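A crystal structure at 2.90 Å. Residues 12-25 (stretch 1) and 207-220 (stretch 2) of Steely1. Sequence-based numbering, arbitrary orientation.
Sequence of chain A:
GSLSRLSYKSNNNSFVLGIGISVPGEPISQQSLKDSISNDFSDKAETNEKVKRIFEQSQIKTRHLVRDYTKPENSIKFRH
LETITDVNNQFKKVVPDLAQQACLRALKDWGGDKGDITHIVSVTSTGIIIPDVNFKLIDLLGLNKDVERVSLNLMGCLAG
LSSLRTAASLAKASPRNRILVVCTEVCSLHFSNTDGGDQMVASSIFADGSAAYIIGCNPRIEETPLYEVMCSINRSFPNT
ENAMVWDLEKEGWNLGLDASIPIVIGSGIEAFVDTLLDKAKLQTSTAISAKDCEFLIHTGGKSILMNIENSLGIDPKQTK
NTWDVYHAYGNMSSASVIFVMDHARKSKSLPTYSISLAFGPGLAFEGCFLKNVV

Stretch 1 (12-25) NNSFVLGIGISVPG
Stretch 2 207-220: ADGSAAYIIGCNPR

The regular antiparallel ladder between these two stretches slips by one residue at L17. F15 pairs with G216 and V16 with I215, but the next residue, L17, has no bridge partner, and I19 pairs with Y213. Both L17 N and G18 O are engaged by I214: L17 N donates to I214 O at 2.7 Å, and I214 N donates to G18 O at 2.9 Å. The irregularity lies in the backbone of L17, whose phi/psi of -94/-3 departs from extended values. G18 then returns to 178/149.

F15 to S22 run antiparallel to G209 to G216, at 168°, and their axes approach to 4.5 Å. Before the slip, F15 N donates to G216 O at 2.8 Å and G216 N to F15 O at 3.1 Å. After it, G20 N donates to A212 O and A212 N to G20 O, both at 2.8 Å. At the far end, S210 N donates to S22 O at 2.9 Å, while the S22 N to S210 O bond, 2.8 Å, is weak at 126°. CA-H...O contacts lie between these bonds, such as I19 CA to A212 O at 3.3 Å.

V16, I19 and I21 share one face with I215, Y213 and A211. Branched V16, I19, I21 and I215 suit extended backbone and give this face an apolar surface; V16, I19 and I215 are buried. V16 is t, I19 is m with chi2 t, and I21 is p with chi2 t. Y213 is p, chi2 88°; its CB lies 4.2 Å from I19 CG1, while the ring end leads away. I21 CG2 is 4.3 Å from A211 CB. I215 is t, t.

The other face carries F15, S22, S210, A212 and I214. F15 is m, chi2 78°. P219 lies over one face of its ring, with P219 CG 4.0 Å from the ring centroid, a CH-pi contact. The rigid proline, pucker C-gamma exo, offers a compact apolar surface to the aromatic ring. L17 points sideways, m with chi2 t; its CB is 4.4 Å from I214 CB. I214 is m, m. G216 is buried and has no side chain; an ideal CB there would lie 3.8 Å from L17 CD1. S22 and S210 are both t, with their CB atoms 4.4 Å apart; S22 OG is hydrogen-bonded elsewhere in the structure.

Near S22, P24 CD lies 3.5 Å from D208 O. Near F15, S14 N is 3.5 Å from C217 SG, with C217 in m. N13 N donates to N12 OD1 at 2.7 Å within stretch 1. The contact buries 930 Å², both sides summed.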

# COMPACT_ATOMS: atom_id res chain seq x y z
N ASN A 12 5.56 26.56 6.72
CA ASN A 12 5.88 26.36 5.35
C ASN A 12 5.53 25.05 4.74
O ASN A 12 4.83 24.28 5.37
CB ASN A 12 7.27 26.58 5.25
CG ASN A 12 7.49 27.48 4.25
OD1 ASN A 12 7.13 27.25 3.10
ND2 ASN A 12 8.01 28.59 4.63
N ASN A 13 6.00 24.82 3.51
CA ASN A 13 5.69 23.56 2.84
C ASN A 13 6.89 22.73 2.38
O ASN A 13 8.02 23.20 2.35
CB ASN A 13 4.66 23.76 1.68
CG ASN A 13 5.01 24.88 0.76
OD1 ASN A 13 4.25 25.31 -0.10
ND2 ASN A 13 6.18 25.35 0.93
N SER A 14 6.59 21.48 2.08
CA SER A 14 7.54 20.45 1.67
C SER A 14 8.45 20.75 0.47
O SER A 14 8.10 21.51 -0.43
CB SER A 14 6.76 19.17 1.41
OG SER A 14 7.56 18.19 0.80
N PHE A 15 9.63 20.13 0.46
CA PHE A 15 10.61 20.30 -0.61
C PHE A 15 11.24 18.97 -0.99
O PHE A 15 11.50 18.14 -0.12
CB PHE A 15 11.77 21.21 -0.18
CG PHE A 15 11.43 22.66 -0.17
CD1 PHE A 15 10.69 23.22 0.87
CD2 PHE A 15 11.86 23.48 -1.21
CE1 PHE A 15 10.38 24.57 0.88
CE2 PHE A 15 11.56 24.83 -1.21
CZ PHE A 15 10.81 25.38 -0.16
N VAL A 16 11.49 18.76 -2.27
CA VAL A 16 12.13 17.52 -2.72
C VAL A 16 13.61 17.84 -2.53
O VAL A 16 14.14 18.69 -3.25
CB VAL A 16 11.86 17.27 -4.20
CG1 VAL A 16 12.50 16.12 -4.64
CG2 VAL A 16 10.51 17.02 -4.44
N LEU A 17 14.27 17.17 -1.60
CA LEU A 17 15.68 17.43 -1.30
C LEU A 17 16.73 16.56 -2.02
O LEU A 17 17.94 16.78 -1.86
CB LEU A 17 15.89 17.35 0.21
CG LEU A 17 14.93 18.21 1.04
CD1 LEU A 17 15.11 17.91 2.51
CD2 LEU A 17 15.18 19.67 0.75
N GLY A 18 16.28 15.59 -2.80
CA GLY A 18 17.21 14.75 -3.52
C GLY A 18 16.50 13.67 -4.32
O GLY A 18 15.43 13.22 -3.92
N ILE A 19 17.09 13.27 -5.44
CA ILE A 19 16.49 12.24 -6.28
C ILE A 19 17.54 11.29 -6.83
O ILE A 19 18.68 11.68 -7.09
CB ILE A 19 15.77 12.83 -7.49
CG1 ILE A 19 14.87 13.98 -7.06
CG2 ILE A 19 14.98 11.75 -8.19
CD1 ILE A 19 14.36 14.81 -8.22
N GLY A 20 17.16 10.04 -7.02
CA GLY A 20 18.10 9.07 -7.55
C GLY A 20 17.33 8.02 -8.31
O GLY A 20 16.22 7.65 -7.92
N ILE A 21 17.90 7.55 -9.41
CA ILE A 21 17.24 6.52 -10.20
C ILE A 21 18.11 5.29 -10.27
O ILE A 21 19.26 5.29 -9.85
CB ILE A 21 16.96 7.00 -11.63
CG1 ILE A 21 18.26 7.42 -12.30
CG2 ILE A 21 16.00 8.17 -11.61
CD1 ILE A 21 18.16 7.51 -13.80
N SER A 22 17.55 4.22 -10.82
CA SER A 22 18.26 2.96 -10.97
C SER A 22 17.50 2.09 -11.95
O SER A 22 16.29 1.94 -11.84
CB SER A 22 18.37 2.26 -9.61
OG SER A 22 18.93 0.98 -9.76
N VAL A 23 18.20 1.51 -12.92
CA VAL A 23 17.52 0.67 -13.90
C VAL A 23 18.28 -0.62 -14.13
O VAL A 23 19.49 -0.69 -13.93
CB VAL A 23 17.35 1.40 -15.26
CG1 VAL A 23 16.39 2.54 -15.10
CG2 VAL A 23 18.69 1.90 -15.77
N PRO A 24 17.57 -1.67 -14.56
CA PRO A 24 18.22 -2.96 -14.82
C PRO A 24 18.99 -2.97 -16.13
O PRO A 24 18.45 -2.58 -17.17
CB PRO A 24 17.05 -3.92 -14.83
CG PRO A 24 15.95 -3.10 -15.34
CD PRO A 24 16.12 -1.78 -14.68
N GLY A 25 20.25 -3.39 -16.06
CA GLY A 25 21.10 -3.50 -17.23
C GLY A 25 21.30 -2.26 -18.08
O GLY A 25 21.16 -1.12 -17.61
N ALA A 207 8.39 -0.67 -19.26
CA ALA A 207 9.77 -1.00 -18.93
C ALA A 207 9.90 -1.07 -17.41
O ALA A 207 8.93 -0.79 -16.69
CB ALA A 207 10.72 0.07 -19.49
N ASP A 208 11.09 -1.44 -16.93
CA ASP A 208 11.33 -1.57 -15.49
C ASP A 208 12.29 -0.51 -14.96
O ASP A 208 13.19 -0.08 -15.66
CB ASP A 208 11.90 -2.94 -15.16
CG ASP A 208 11.27 -4.03 -15.97
OD1 ASP A 208 10.03 -4.03 -16.09
OD2 ASP A 208 12.02 -4.89 -16.47
N GLY A 209 12.09 -0.13 -13.70
CA GLY A 209 12.96 0.88 -13.12
C GLY A 209 12.61 1.19 -11.68
O GLY A 209 11.58 0.74 -11.16
N SER A 210 13.48 1.97 -11.04
CA SER A 210 13.30 2.35 -9.65
C SER A 210 13.79 3.77 -9.47
O SER A 210 14.86 4.12 -9.97
CB SER A 210 14.10 1.42 -8.74
OG SER A 210 13.89 1.72 -7.37
N ALA A 211 13.02 4.57 -8.75
CA ALA A 211 13.37 5.96 -8.50
C ALA A 211 13.09 6.29 -7.04
O ALA A 211 12.04 5.92 -6.51
CB ALA A 211 12.57 6.87 -9.40
N ALA A 212 14.01 6.98 -6.39
CA ALA A 212 13.81 7.36 -5.00
C ALA A 212 14.08 8.85 -4.79
O ALA A 212 14.82 9.47 -5.56
CB ALA A 212 14.70 6.53 -4.09
N TYR A 213 13.48 9.43 -3.76
CA TYR A 213 13.70 10.83 -3.45
C TYR A 213 13.53 11.13 -1.96
O TYR A 213 12.83 10.41 -1.25
CB TYR A 213 12.75 11.70 -4.30
CG TYR A 213 11.29 11.46 -4.06
CD1 TYR A 213 10.60 12.17 -3.06
CD2 TYR A 213 10.58 10.51 -4.80
CE1 TYR A 213 9.25 11.93 -2.81
CE2 TYR A 213 9.23 10.27 -4.55
CZ TYR A 213 8.57 10.98 -3.55
OH TYR A 213 7.24 10.74 -3.29
N ILE A 214 14.23 12.15 -1.47
CA ILE A 214 14.12 12.56 -0.08
C ILE A 214 13.24 13.81 -0.06
O ILE A 214 13.35 14.67 -0.93
CB ILE A 214 15.49 12.95 0.50
CG1 ILE A 214 16.50 11.83 0.23
CG2 ILE A 214 15.35 13.23 1.98
CD1 ILE A 214 16.21 10.53 0.94
N ILE A 215 12.37 13.92 0.93
CA ILE A 215 11.47 15.07 1.01
C ILE A 215 11.27 15.54 2.45
O ILE A 215 11.22 14.72 3.37
CB ILE A 215 10.11 14.71 0.39
CG1 ILE A 215 9.15 15.87 0.49
CG2 ILE A 215 9.53 13.49 1.09
CD1 ILE A 215 7.81 15.58 -0.13
N GLY A 216 11.16 16.85 2.65
CA GLY A 216 10.97 17.37 3.99
C GLY A 216 10.63 18.85 4.02
O GLY A 216 10.64 19.51 2.99
N CYS A 217 10.32 19.37 5.21
CA CYS A 217 9.99 20.78 5.35
C CYS A 217 11.12 21.56 5.99
O CYS A 217 11.95 21.00 6.69
CB CYS A 217 8.73 20.96 6.19
SG CYS A 217 7.22 20.41 5.38
N ASN A 218 11.14 22.87 5.75
CA ASN A 218 12.18 23.71 6.32
C ASN A 218 13.54 23.15 5.96
O ASN A 218 14.15 22.43 6.74
CB ASN A 218 12.05 23.77 7.85
CG ASN A 218 10.67 24.23 8.30
OD1 ASN A 218 10.23 25.33 7.96
ND2 ASN A 218 9.99 23.40 9.07
N PRO A 219 14.01 23.45 4.74
CA PRO A 219 15.32 22.95 4.32
C PRO A 219 16.37 23.30 5.37
O PRO A 219 16.24 24.29 6.09
CB PRO A 219 15.54 23.67 2.99
CG PRO A 219 14.16 23.70 2.43
CD PRO A 219 13.32 24.11 3.63
N ARG A 220 17.39 22.46 5.46
CA ARG A 220 18.45 22.68 6.44
C ARG A 220 19.74 23.21 5.80
O ARG A 220 19.93 23.15 4.58
CB ARG A 220 18.70 21.38 7.20
CG ARG A 220 17.44 20.84 7.87
CD ARG A 220 17.62 19.44 8.48
NE ARG A 220 16.37 18.92 9.02
CZ ARG A 220 16.19 17.66 9.41
NH1 ARG A 220 17.18 16.79 9.33
NH2 ARG A 220 15.00 17.27 9.86